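Local coordinates for PilO protein (Pseudomonas aeruginosa, PDB 5UVR) that helps assemble type IV pili as an inner-membrane component that pairs with PilN in the PilM/PilN/PilO/PilP complex, supporting adhesion and twitching motility, at residues Leu5-Arg10 and Leu59-Thr64; Glu18-Lys23 and Lys80-Ile85; Leu25-Gln30 and Ile34-Gln39. All coordinates share one frame; numbering follows the deposited sequence.

The three contacts illustrate how the small core region of PilO, a modified ferredoxin fold of helices on an antiparallel sheet, is tied together by pairs distant and near in sequence. Contact 1 joins helix 4-10 to the loop after helix 46-57. Contact 2 spans the sheet from strand 18-24 to strand 81-86, both of which flank strand 33-44, and contact 3 is the local hairpin that includes that central strand. Their centres lie about 15 to 19 Å apart. Along the chain, the segments of contacts 1 and 2 alternate, whereas contact 3 falls within the span of each. Leu-5 packs on Ile-22 and Ile-38, so the helix of contact 1 rests against the strands of the other two.

Contact 1 of 3, residues Leu5-Arg10 and Leu59-Thr64; sequences LEDITR and LPRIVT
Asp-7 and Arg-61 meet in a salt bridge that links helix 4-10 to the loop of residues 59-64, with Arg-61 NH1 giving a hydrogen bond of 2.6 Å to Asp-7 OD2. The oxygen lies in the guanidinium plane, at its edge, yet the arginine arrives from above the carboxylate; the two planes are 66° apart. Arg-61 reaches this place with CG held between its backbone N and carbonyl carbon (chi1 71°) and a bend at chi3 that swings the guanidinium round to the helix. Arg-61 CD comes along too, 3.1 Å from Asp-7 OD2.

The other carboxylate oxygen is taken from within the helix: Arg-10 NH2 bonds to Asp-7 OD1 at 2.6 Å. One acid is thus shared by two arginines, a three-residue salt-bridge network that probably offsets the charge of the buried aspartate, while bonds to both oxygens restrain its rotation. Beside the salt bridge, Asp-7 CB touches Leu-59 CD1 at 4.0 Å, adding a small apolar component.

Arg-61 NH1 has a second acceptor in the carbonyl O of Pro-2, so the loop also holds the chain leading into the helix. Around the contact, Ile-8 lies on Phe-52 of helix 46-57, Val-63 packs on Val-56 of the same helix, and Leu-5 leans on Ile-22 and Leu-24 of strand 18-24.

Contact 2 of 3, residues Glu18-Lys23 and Lys80-Ile85; sequences EFEEIK and KLRMSI
Two different first torsions send Glu-20 and Arg-82 towards one another: Glu-20 sets CG opposite its carbonyl carbon (chi1 -71°) and then runs out extended, whereas Arg-82 carries CG opposite its backbone N (chi1 173°) and bends at chi3. The side chains meet at about a right angle, but their flat ends come to lie nearly coplanar. Arg-82 presents its NE side, so that NE and NH2 each take a different oxygen of the carboxylate, a side-on bidentate salt bridge. Arg-82 NE bonds to Glu-20 OE1 at 2.7 Å, and Arg-82 NH2 to Glu-20 OE2 at 2.9 Å. The second bond is the straighter, with an N-H...O angle of 164°, and uses the syn lone pair of OE2; the first also comes from the syn side but is tilted out of the carboxylate plane.

Nearby, Lys-80 and Glu-18 form a looser pair. Lys-80 NZ is 4.0 Å from Glu-18 CG and 4.8 Å from Glu-18 OE2, so any attraction between the opposite charges is probably weak and long-range.

Strands 18-24 and 81-86 are not sheet neighbours, since strand 33-44 runs between them. A classic beta bulge, in which Glu-20 and Glu-21 both face Ser-41, lies at the acid end of the bridge. Leu-81 and Met-83 pack towards helix 46-57, while the charged pair occupies the other face of the sheet. The chemistry is therefore that of a paired, two-point ionic link across an intervening strand: the double grip fixes the orientation of both groups, and its surface position probably lets solvent temper the electrostatic gain.

Contact 3 of 3, residues Leu25-Gln30 and Ile34-Gln39; sequences LPEVAQ and IELPIQ
Val-28 O is gripped by two groups of the strand opposite: Glu-35 N donates a nearly straight hydrogen bond of 2.9 Å, and Ile-34 CA lies 3.5 Å away in a CA-H...O contact. The return bond, Val-28 N to Glu-35 O at 3.0 Å, makes Val-28 and Glu-35 a hydrogen-bonded antiparallel pair, followed by the non-hydrogen-bonded pair of Ala-29 and Ile-34. Further back, Leu-25 N bonds to Pro-37 O, so the two chains stay joined beyond the short strand 28-29.

Side chains divide between the faces. On one, Ile-34 turns CD1 back over Ala-29, with Ile-34 CD1 3.7 Å from Ala-29 CB, as both its torsions are near -60° (chi1 -47°, chi2 -60°). Glu-27 crosses Ile-34 with CB against CG2, then runs alongside Leu-36, Glu-27 OE2 lying 3.5 Å from Leu-36 CG; its carboxylate continues to a salt bridge with Arg-91 of strand 90-92. On the other face, with Val-28, Glu-35 extends its carboxylate towards Gln-30, which folds back at chi2. The bond from Gln-30 NE2 to Glu-35 OE2 is long and weak, and a water joins the same two atoms through weak bonds. Glu-35 OE1 is hydrogen-bonded to NZ of residue 88, a lysine dimethylated here, consistent with reductive methylation of the sample. The Pro-37 ring sits against Leu-25, Pro-37 CG being 4.0 Å from Leu-25 CB.

The arrangement is an antiparallel beta hairpin, whose longer arm, strand 33-44, also pairs on its other edge with strand 90-92, within the sheet of the modified ferredoxin fold.

Contact 1 of 3, residues Leu5-Arg10 and Leu59-Thr64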
loop_
_atom_site.group_PDB
_atom_site.type_symbol
_atom_site.label_atom_id
_atom_site.label_comp_id
_atom_site.label_asym_id
_atom_site.label_seq_id
_atom_site.Cartn_x
_atom_site.Cartn_y
_atom_site.Cartn_z
ATOM N N LEU A 5 5.101 -6.210 -0.307
ATOM C CA LEU A 5 5.922 -5.795 0.833
ATOM C C LEU A 5 7.403 -5.772 0.461
ATOM O O LEU A 5 8.116 -4.811 0.759
ATOM C CB LEU A 5 5.661 -6.728 2.019
ATOM C CG LEU A 5 6.409 -6.515 3.338
ATOM C CD1 LEU A 5 6.037 -5.189 3.959
ATOM C CD2 LEU A 5 6.123 -7.654 4.305
ATOM N N GLU A 6 7.871 -6.812 -0.234
ATOM C CA GLU A 6 9.271 -6.879 -0.650
ATOM C C GLU A 6 9.594 -5.837 -1.710
ATOM O O GLU A 6 10.691 -5.271 -1.708
ATOM C CB GLU A 6 9.606 -8.272 -1.188
ATOM C CG GLU A 6 9.805 -9.328 -0.124
ATOM C CD GLU A 6 8.545 -9.594 0.665
ATOM O OE1 GLU A 6 7.448 -9.551 0.061
ATOM O OE2 GLU A 6 8.652 -9.830 1.890
ATOM N N ASP A 7 8.676 -5.600 -2.652
ATOM C CA ASP A 7 8.935 -4.608 -3.696
ATOM C C ASP A 7 9.218 -3.247 -3.084
ATOM O O ASP A 7 10.149 -2.550 -3.506
ATOM C CB ASP A 7 7.750 -4.505 -4.658
ATOM C CG ASP A 7 7.740 -5.598 -5.702
ATOM O OD1 ASP A 7 8.778 -6.271 -5.896
ATOM O OD2 ASP A 7 6.686 -5.780 -6.345
ATOM N N ILE A 8 8.420 -2.859 -2.088
ATOM C CA ILE A 8 8.628 -1.597 -1.380
ATOM C C ILE A 8 10.015 -1.565 -0.742
ATOM O O ILE A 8 10.739 -0.564 -0.824
ATOM C CB ILE A 8 7.521 -1.399 -0.328
ATOM C CG1 ILE A 8 6.151 -1.313 -0.996
ATOM C CG2 ILE A 8 7.792 -0.169 0.548
ATOM C CD1 ILE A 8 4.995 -1.429 -0.021
ATOM N N THR A 9 10.410 -2.669 -0.101
ATOM C CA THR A 9 11.662 -2.665 0.646
ATOM C C THR A 9 12.869 -2.897 -0.259
ATOM O O THR A 9 13.931 -2.308 -0.036
ATOM C CB THR A 9 11.618 -3.712 1.762
ATOM O OG1 THR A 9 11.512 -5.022 1.196
ATOM C CG2 THR A 9 10.426 -3.458 2.688
ATOM N N ARG A 10 12.733 -3.744 -1.283
ATOM C CA ARG A 10 13.854 -3.978 -2.190
ATOM C C ARG A 10 14.202 -2.722 -2.976
ATOM O O ARG A 10 15.380 -2.368 -3.105
ATOM C CB ARG A 10 13.542 -5.129 -3.150
ATOM C CG ARG A 10 14.540 -5.250 -4.302
ATOM C CD ARG A 10 14.203 -6.415 -5.224
ATOM N NE ARG A 10 12.810 -6.385 -5.667
ATOM C CZ ARG A 10 12.378 -5.767 -6.763
ATOM N NH1 ARG A 10 13.231 -5.114 -7.545
ATOM N NH2 ARG A 10 11.088 -5.799 -7.074
ATOM N N LEU A 59 5.509 0.524 -10.009
ATOM C CA LEU A 59 6.049 -0.829 -9.972
ATOM C C LEU A 59 5.587 -1.609 -11.202
ATOM O O LEU A 59 4.450 -1.435 -11.663
ATOM C CB LEU A 59 5.605 -1.546 -8.694
ATOM C CG LEU A 59 6.139 -0.976 -7.377
ATOM C CD1 LEU A 59 5.408 -1.605 -6.206
ATOM C CD2 LEU A 59 7.640 -1.188 -7.273
ATOM N N PRO A 60 6.400 -2.439 -11.748
ATOM C CA PRO A 60 6.022 -3.199 -12.953
ATOM C C PRO A 60 5.128 -4.395 -12.630
ATOM O O PRO A 60 5.447 -5.545 -12.932
ATOM C CB PRO A 60 7.384 -3.616 -13.520
ATOM C CG PRO A 60 8.245 -3.775 -12.327
ATOM C CD PRO A 60 7.785 -2.722 -11.324
ATOM N N ARG A 61 3.986 -4.116 -12.015
ATOM C CA ARG A 61 3.028 -5.157 -11.668
ATOM C C ARG A 61 1.692 -4.489 -11.393
ATOM O O ARG A 61 1.624 -3.289 -11.131
ATOM C CB ARG A 61 3.491 -5.958 -10.448
ATOM C CG ARG A 61 3.419 -5.159 -9.163
ATOM C CD ARG A 61 4.085 -5.890 -7.991
ATOM N NE ARG A 61 3.476 -7.190 -7.709
ATOM C CZ ARG A 61 4.005 -8.089 -6.886
ATOM N NH1 ARG A 61 5.151 -7.826 -6.282
ATOM N NH2 ARG A 61 3.396 -9.252 -6.678
ATOM N N ILE A 62 0.621 -5.270 -11.460
ATOM C CA ILE A 62 -0.699 -4.712 -11.198
ATOM C C ILE A 62 -0.873 -4.567 -9.691
ATOM O O ILE A 62 -0.952 -5.563 -8.964
ATOM C CB ILE A 62 -1.816 -5.570 -11.797
ATOM C CG1 ILE A 62 -1.690 -5.613 -13.321
ATOM C CG2 ILE A 62 -3.156 -4.978 -11.403
ATOM C CD1 ILE A 62 -2.717 -6.574 -13.987
ATOM N N VAL A 63 -0.951 -3.323 -9.227
ATOM C CA VAL A 63 -1.299 -2.992 -7.854
ATOM C C VAL A 63 -2.513 -2.093 -7.914
ATOM O O VAL A 63 -2.501 -1.088 -8.636
ATOM C CB VAL A 63 -0.153 -2.270 -7.124
ATOM C CG1 VAL A 63 -0.542 -2.034 -5.664
ATOM C CG2 VAL A 63 1.148 -3.036 -7.246
ATOM N N THR A 64 -3.562 -2.441 -7.188
ATOM C CA THR A 64 -4.683 -1.527 -7.047
ATOM C C THR A 64 -4.655 -0.916 -5.650
ATOM O O THR A 64 -4.135 -1.517 -4.699
ATOM C CB THR A 64 -6.031 -2.209 -7.314
ATOM O OG1 THR A 64 -6.251 -3.248 -6.355
ATOM C CG2 THR A 64 -6.068 -2.800 -8.718
#

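Contact 2 of 3, residues Glu18-Lys23 and Lys80-Ile85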
loop_
_atom_site.group_PDB
_atom_site.type_symbol
_atom_site.label_atom_id
_atom_site.label_comp_id
_atom_site.label_asym_id
_atom_site.label_seq_id
_atom_site.Cartn_x
_atom_site.Cartn_y
_atom_site.Cartn_z
ATOM N N GLU A 18 7.385 7.547 8.083
ATOM C CA GLU A 18 7.371 6.761 9.311
ATOM C C GLU A 18 6.223 5.768 9.194
ATOM O O GLU A 18 5.056 6.135 9.356
ATOM C CB GLU A 18 7.202 7.661 10.530
ATOM C CG GLU A 18 8.233 8.783 10.639
ATOM C CD GLU A 18 9.583 8.297 11.139
ATOM O OE1 GLU A 18 9.680 7.124 11.561
ATOM O OE2 GLU A 18 10.548 9.091 11.115
ATOM N N PHE A 19 6.547 4.511 8.907
ATOM C CA PHE A 19 5.515 3.485 8.915
ATOM C C PHE A 19 4.998 3.288 10.327
ATOM O O PHE A 19 5.776 3.251 11.289
ATOM C CB PHE A 19 6.052 2.180 8.344
ATOM C CG PHE A 19 6.197 2.208 6.858
ATOM C CD1 PHE A 19 5.115 1.905 6.042
ATOM C CD2 PHE A 19 7.391 2.579 6.272
ATOM C CE1 PHE A 19 5.236 1.945 4.670
ATOM C CE2 PHE A 19 7.522 2.620 4.891
ATOM C CZ PHE A 19 6.436 2.300 4.091
ATOM N N GLU A 20 3.678 3.235 10.456
ATOM C CA GLU A 20 3.037 2.912 11.719
ATOM C C GLU A 20 2.519 1.487 11.732
ATOM O O GLU A 20 2.705 0.777 12.717
ATOM C CB GLU A 20 1.878 3.870 12.012
ATOM C CG GLU A 20 2.276 5.281 12.361
ATOM C CD GLU A 20 1.093 6.099 12.846
ATOM O OE1 GLU A 20 -0.051 5.770 12.450
ATOM O OE2 GLU A 20 1.307 7.056 13.620
ATOM N N GLU A 21 1.899 1.035 10.643
ATOM C CA GLU A 21 1.339 -0.305 10.637
ATOM C C GLU A 21 1.376 -0.876 9.233
ATOM O O GLU A 21 1.023 -0.191 8.270
ATOM C CB GLU A 21 -0.093 -0.294 11.172
ATOM C CG GLU A 21 -0.736 -1.663 11.241
ATOM C CD GLU A 21 -1.688 -1.778 12.412
ATOM O OE1 GLU A 21 -1.503 -1.030 13.399
ATOM O OE2 GLU A 21 -2.619 -2.609 12.345
ATOM N N ILE A 22 1.810 -2.127 9.124
ATOM C CA ILE A 22 1.728 -2.893 7.888
ATOM C C ILE A 22 1.018 -4.191 8.235
ATOM O O ILE A 22 1.484 -4.942 9.095
ATOM C CB ILE A 22 3.108 -3.186 7.279
ATOM C CG1 ILE A 22 3.887 -1.887 7.050
ATOM C CG2 ILE A 22 2.949 -3.958 5.973
ATOM C CD1 ILE A 22 5.295 -2.100 6.541
ATOM N N LYS A 23 -0.110 -4.448 7.590
ATOM C CA LYS A 23 -0.907 -5.629 7.906
ATOM C C LYS A 23 -1.206 -6.360 6.613
ATOM O O LYS A 23 -1.907 -5.828 5.747
ATOM C CB LYS A 23 -2.193 -5.236 8.634
ATOM C CG LYS A 23 -2.938 -6.397 9.249
ATOM C CD LYS A 23 -4.207 -5.921 9.934
ATOM C CE LYS A 23 -5.011 -7.091 10.479
ATOM N NZ LYS A 23 -6.382 -6.670 10.874
ATOM N N LYS A 80 2.823 16.921 10.013
ATOM C CA LYS A 80 2.780 15.760 9.136
ATOM C C LYS A 80 1.391 15.126 9.125
ATOM O O LYS A 80 0.541 15.385 9.986
ATOM C CB LYS A 80 3.836 14.737 9.554
ATOM C CG LYS A 80 5.261 15.223 9.318
ATOM C CD LYS A 80 6.288 14.131 9.565
ATOM C CE LYS A 80 6.344 13.730 11.033
ATOM N NZ LYS A 80 7.373 12.675 11.278
ATOM N N LEU A 81 1.175 14.274 8.124
ATOM C CA LEU A 81 -0.109 13.651 7.858
ATOM C C LEU A 81 -0.013 12.157 8.113
ATOM O O LEU A 81 1.048 11.553 7.938
ATOM C CB LEU A 81 -0.552 13.878 6.404
ATOM C CG LEU A 81 -0.776 15.283 5.828
ATOM C CD1 LEU A 81 -1.798 16.049 6.644
ATOM C CD2 LEU A 81 0.524 16.083 5.689
ATOM N N ARG A 82 -1.130 11.565 8.521
ATOM C CA ARG A 82 -1.255 10.117 8.595
ATOM C C ARG A 82 -2.069 9.643 7.399
ATOM O O ARG A 82 -3.241 10.012 7.256
ATOM C CB ARG A 82 -1.904 9.676 9.907
ATOM C CG ARG A 82 -2.210 8.176 9.961
ATOM C CD ARG A 82 -2.664 7.765 11.348
ATOM N NE ARG A 82 -1.616 8.009 12.332
ATOM C CZ ARG A 82 -1.645 8.970 13.256
ATOM N NH1 ARG A 82 -2.687 9.787 13.339
ATOM N NH2 ARG A 82 -0.633 9.106 14.103
ATOM N N MET A 83 -1.445 8.843 6.547
ATOM C CA MET A 83 -2.087 8.278 5.364
ATOM C C MET A 83 -2.353 6.793 5.574
ATOM O O MET A 83 -1.441 6.044 5.933
ATOM C CB MET A 83 -1.217 8.474 4.123
ATOM C CG MET A 83 -1.896 8.000 2.842
ATOM S SD MET A 83 -0.873 8.234 1.382
ATOM C CE MET A 83 0.205 6.815 1.534
ATOM N N SER A 84 -3.598 6.372 5.348
ATOM C CA SER A 84 -3.980 4.963 5.364
ATOM C C SER A 84 -4.411 4.558 3.963
ATOM O O SER A 84 -5.138 5.298 3.299
ATOM C CB SER A 84 -5.133 4.692 6.337
ATOM O OG SER A 84 -4.692 4.721 7.680
ATOM N N ILE A 85 -3.972 3.383 3.521
ATOM C CA ILE A 85 -4.308 2.923 2.180
ATOM C C ILE A 85 -4.294 1.400 2.172
ATOM O O ILE A 85 -3.526 0.762 2.895
ATOM C CB ILE A 85 -3.338 3.541 1.143
ATOM C CG1 ILE A 85 -3.884 3.418 -0.277
ATOM C CG2 ILE A 85 -1.977 2.903 1.209
ATOM C CD1 ILE A 85 -3.194 4.362 -1.226
#

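Contact 3 of 3, residues Leu25-Gln30 and Ile34-Gln39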
loop_
_atom_site.group_PDB
_atom_site.type_symbol
_atom_site.label_atom_id
_atom_site.label_comp_id
_atom_site.label_asym_id
_atom_site.label_seq_id
_atom_site.Cartn_x
_atom_site.Cartn_y
_atom_site.Cartn_z
ATOM N N LEU A 25 -3.218 -9.023 4.819
ATOM C CA LEU A 25 -4.503 -9.645 5.068
ATOM C C LEU A 25 -4.592 -10.987 4.350
ATOM O O LEU A 25 -3.820 -11.269 3.432
ATOM C CB LEU A 25 -5.624 -8.713 4.616
ATOM C CG LEU A 25 -5.573 -7.323 5.254
ATOM C CD1 LEU A 25 -6.791 -6.521 4.844
ATOM C CD2 LEU A 25 -5.482 -7.433 6.766
ATOM N N PRO A 26 -5.471 -11.872 4.802
ATOM C CA PRO A 26 -5.656 -13.144 4.097
ATOM C C PRO A 26 -6.079 -12.917 2.652
ATOM O O PRO A 26 -6.835 -11.993 2.350
ATOM C CB PRO A 26 -6.756 -13.849 4.899
ATOM C CG PRO A 26 -7.244 -12.839 5.921
ATOM C CD PRO A 26 -6.152 -11.848 6.105
ATOM N N GLU A 27 -5.575 -13.773 1.766
ATOM C CA GLU A 27 -5.982 -13.734 0.365
ATOM C C GLU A 27 -7.490 -13.899 0.247
ATOM O O GLU A 27 -8.127 -14.585 1.052
ATOM C CB GLU A 27 -5.280 -14.831 -0.426
ATOM C CG GLU A 27 -3.792 -14.643 -0.616
ATOM C CD GLU A 27 -3.186 -15.763 -1.437
ATOM O OE1 GLU A 27 -3.709 -16.893 -1.365
ATOM O OE2 GLU A 27 -2.202 -15.516 -2.164
ATOM N N VAL A 28 -8.067 -13.271 -0.778
ATOM C CA VAL A 28 -9.499 -13.347 -1.045
ATOM C C VAL A 28 -9.671 -13.949 -2.431
ATOM O O VAL A 28 -9.216 -13.367 -3.422
ATOM C CB VAL A 28 -10.173 -11.969 -0.961
ATOM C CG1 VAL A 28 -11.665 -12.093 -1.187
ATOM C CG2 VAL A 28 -9.879 -11.295 0.383
ATOM N N ALA A 29 -10.306 -15.119 -2.502
ATOM C CA ALA A 29 -10.525 -15.780 -3.784
ATOM C C ALA A 29 -11.704 -15.141 -4.496
ATOM O O ALA A 29 -12.780 -14.974 -3.911
ATOM C CB ALA A 29 -10.782 -17.277 -3.593
ATOM N N GLN A 30 -11.497 -14.764 -5.751
ATOM C CA GLN A 30 -12.596 -14.400 -6.632
ATOM C C GLN A 30 -12.583 -15.360 -7.818
ATOM O O GLN A 30 -11.645 -16.143 -7.996
ATOM C CB GLN A 30 -12.484 -12.942 -7.096
ATOM C CG GLN A 30 -12.317 -11.915 -5.978
ATOM C CD GLN A 30 -13.625 -11.560 -5.299
ATOM O OE1 GLN A 30 -14.685 -12.070 -5.660
ATOM N NE2 GLN A 30 -13.557 -10.673 -4.310
ATOM N N ILE A 34 -7.140 -14.234 -7.448
ATOM C CA ILE A 34 -6.961 -14.189 -6.001
ATOM C C ILE A 34 -6.344 -12.838 -5.651
ATOM O O ILE A 34 -5.317 -12.461 -6.227
ATOM C CB ILE A 34 -6.058 -15.336 -5.521
ATOM C CG1 ILE A 34 -6.483 -16.666 -6.158
ATOM C CG2 ILE A 34 -6.040 -15.400 -3.988
ATOM C CD1 ILE A 34 -7.880 -17.063 -5.834
ATOM N N GLU A 35 -6.957 -12.126 -4.708
ATOM C CA GLU A 35 -6.443 -10.837 -4.242
ATOM C C GLU A 35 -5.532 -11.045 -3.035
ATOM O O GLU A 35 -5.847 -11.833 -2.143
ATOM C CB GLU A 35 -7.578 -9.897 -3.825
ATOM C CG GLU A 35 -8.719 -9.772 -4.813
ATOM C CD GLU A 35 -9.834 -8.889 -4.282
ATOM O OE1 GLU A 35 -9.726 -8.418 -3.126
ATOM O OE2 GLU A 35 -10.821 -8.660 -5.019
ATOM N N LEU A 36 -4.426 -10.303 -2.992
ATOM C CA LEU A 36 -3.485 -10.315 -1.867
ATOM C C LEU A 36 -3.441 -8.900 -1.301
ATOM O O LEU A 36 -2.687 -8.053 -1.802
ATOM C CB LEU A 36 -2.102 -10.780 -2.319
ATOM C CG LEU A 36 -1.869 -12.171 -2.969
ATOM C CD1 LEU A 36 -2.689 -12.510 -4.266
ATOM C CD2 LEU A 36 -0.378 -12.336 -3.252
ATOM N N PRO A 37 -4.239 -8.593 -0.281
ATOM C CA PRO A 37 -4.321 -7.214 0.216
ATOM C C PRO A 37 -3.322 -6.916 1.321
ATOM O O PRO A 37 -3.014 -7.758 2.161
ATOM C CB PRO A 37 -5.750 -7.130 0.773
ATOM C CG PRO A 37 -6.335 -8.539 0.659
ATOM C CD PRO A 37 -5.202 -9.466 0.398
ATOM N N ILE A 38 -2.831 -5.677 1.321
ATOM C CA ILE A 38 -1.956 -5.186 2.384
ATOM C C ILE A 38 -2.468 -3.825 2.835
ATOM O O ILE A 38 -2.599 -2.906 2.018
ATOM C CB ILE A 38 -0.487 -5.072 1.937
ATOM C CG1 ILE A 38 0.036 -6.404 1.393
ATOM C CG2 ILE A 38 0.387 -4.604 3.120
ATOM C CD1 ILE A 38 1.502 -6.351 0.954
ATOM N N GLN A 39 -2.726 -3.690 4.135
ATOM C CA GLN A 39 -3.214 -2.450 4.722
ATOM C C GLN A 39 -2.033 -1.708 5.330
ATOM O O GLN A 39 -1.245 -2.299 6.074
ATOM C CB GLN A 39 -4.277 -2.750 5.781
ATOM C CG GLN A 39 -4.789 -1.551 6.535
ATOM C CD GLN A 39 -5.646 -0.648 5.675
ATOM O OE1 GLN A 39 -6.586 -1.105 5.022
ATOM N NE2 GLN A 39 -5.330 0.646 5.672
HETATM O O HOH W 1 -12.542 -8.259 -2.917
#